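Side-chain contact in insect fatty acid binding protein (Manduca sexta, PDB 1MDC), which binds fatty acids such as palmitate one to one inside a beta-barrel and belongs to the cytosolic fatty-acid binding protein family: residues D28-Q31 with A32-D36. Numbering follows the deposited sequence.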
loop_
_atom_site.group_PDB
_atom_site.type_symbol
_atom_site.label_atom_id
_atom_site.label_comp_id
_atom_site.label_asym_id
_atom_site.label_seq_id
_atom_site.Cartn_x
_atom_site.Cartn_y
_atom_site.Cartn_z
ATOM N N ASP A 28 -4.762 -7.982 17.307
ATOM C CA ASP A 28 -4.782 -6.565 17.586
ATOM C C ASP A 28 -4.303 -5.725 16.408
ATOM O O ASP A 28 -4.769 -4.594 16.204
ATOM C CB ASP A 28 -3.807 -6.215 18.686
ATOM C CG ASP A 28 -4.328 -6.516 20.032
ATOM O OD1 ASP A 28 -5.586 -6.859 20.077
ATOM O OD2 ASP A 28 -3.632 -6.459 20.986
ATOM N N LYS A 29 -3.341 -6.264 15.652
ATOM C CA LYS A 29 -2.824 -5.528 14.506
ATOM C C LYS A 29 -3.874 -5.507 13.425
ATOM O O LYS A 29 -4.055 -4.523 12.703
ATOM C CB LYS A 29 -1.561 -6.100 13.891
ATOM C CG LYS A 29 -0.347 -5.514 14.568
ATOM C CD LYS A 29 0.837 -6.398 14.265
ATOM C CE LYS A 29 2.218 -5.824 14.548
ATOM N NZ LYS A 29 3.235 -6.323 13.589
ATOM N N ILE A 30 -4.574 -6.626 13.325
ATOM C CA ILE A 30 -5.615 -6.731 12.346
ATOM C C ILE A 30 -6.708 -5.714 12.652
ATOM O O ILE A 30 -7.186 -5.008 11.785
ATOM C CB ILE A 30 -6.130 -8.139 12.251
ATOM C CG1 ILE A 30 -5.138 -9.001 11.510
ATOM C CG2 ILE A 30 -7.468 -8.124 11.552
ATOM C CD1 ILE A 30 -5.614 -10.484 11.387
ATOM N N GLN A 31 -7.113 -5.612 13.906
ATOM C CA GLN A 31 -8.145 -4.659 14.288
ATOM C C GLN A 31 -7.719 -3.205 14.021
ATOM O O GLN A 31 -8.490 -2.370 13.546
ATOM C CB GLN A 31 -8.563 -4.874 15.792
ATOM C CG GLN A 31 -9.672 -3.930 16.365
ATOM C CD GLN A 31 -9.904 -4.107 17.882
ATOM O OE1 GLN A 31 -8.964 -4.135 18.695
ATOM N NE2 GLN A 31 -11.167 -4.234 18.288
ATOM N N ALA A 32 -6.479 -2.888 14.345
ATOM C CA ALA A 32 -6.012 -1.550 14.129
ATOM C C ALA A 32 -5.983 -1.238 12.639
ATOM O O ALA A 32 -6.420 -0.185 12.195
ATOM C CB ALA A 32 -4.639 -1.349 14.776
ATOM N N LEU A 33 -5.468 -2.156 11.835
ATOM C CA LEU A 33 -5.410 -1.890 10.402
ATOM C C LEU A 33 -6.753 -1.728 9.743
ATOM O O LEU A 33 -6.948 -0.873 8.870
ATOM C CB LEU A 33 -4.547 -2.892 9.625
ATOM C CG LEU A 33 -3.068 -2.697 9.966
ATOM C CD1 LEU A 33 -2.316 -3.922 9.435
ATOM C CD2 LEU A 33 -2.531 -1.434 9.258
ATOM N N VAL A 34 -7.703 -2.558 10.146
ATOM C CA VAL A 34 -9.010 -2.460 9.531
ATOM C C VAL A 34 -9.748 -1.214 9.962
ATOM O O VAL A 34 -10.650 -0.755 9.285
ATOM C CB VAL A 34 -9.951 -3.697 9.562
ATOM C CG1 VAL A 34 -9.234 -4.982 9.260
ATOM C CG2 VAL A 34 -10.793 -3.787 10.785
ATOM N N SER A 35 -9.383 -0.664 11.091
ATOM C CA SER A 35 -10.109 0.519 11.535
ATOM C C SER A 35 -9.444 1.813 11.003
ATOM O O SER A 35 -10.018 2.899 11.138
ATOM C CB SER A 35 -10.184 0.631 13.059
ATOM O OG SER A 35 -8.903 0.977 13.577
ATOM N N ASP A 36 -8.243 1.695 10.446
ATOM C CA ASP A 36 -7.536 2.886 9.969
ATOM C C ASP A 36 -8.247 3.656 8.873
ATOM O O ASP A 36 -9.036 3.084 8.139
ATOM C CB ASP A 36 -6.243 2.302 9.330
ATOM C CG ASP A 36 -5.075 3.213 9.011
ATOM O OD1 ASP A 36 -5.110 4.324 9.659
ATOM O OD2 ASP A 36 -4.176 2.892 8.253
#
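Leu-33 packs one helical turn after Lys-29 and lies against its backbone carbonyl. Leu-33 CB is 3.5 Å from Lys-29 O. Leu-33 CG lies 3.4 Å from Lys-29 O, because it stands beside the backbone N of Leu-33 and opposite the carbonyl carbon (chi1 -70°). Leu-33 CD1 follows at 3.8 Å from Lys-29 O. The oxygen also accepts the N-H of Leu-33 in a nearly straight bond, 2.9 Å from Leu-33 N to Lys-29 O. The side chain of Leu-33 is buried and lies about 4 Å from the bound palmitic acid. Near it is Arg-128, which binds the same fatty acid. Helix 27-35 is the second helix of the helix-turn-helix lid that closes one end of the barrel in this family. Leu-20 of the first helix, 16-21, touches Ile-30, Leu-33 and Val-34. Val-34 repeats the pattern one residue on: its N donates to Ile-30 O, and Val-34 CG1 lies 3.3 Å from Ile-30 O. Val-34 CG1 also meets Ile-30 CG2 at 4.3 Å, a loose apolar contact. The last turn is less regular, and the bond from Ser-35 N to Gln-31 O is weak (3.1 Å, 135° at the hydrogen).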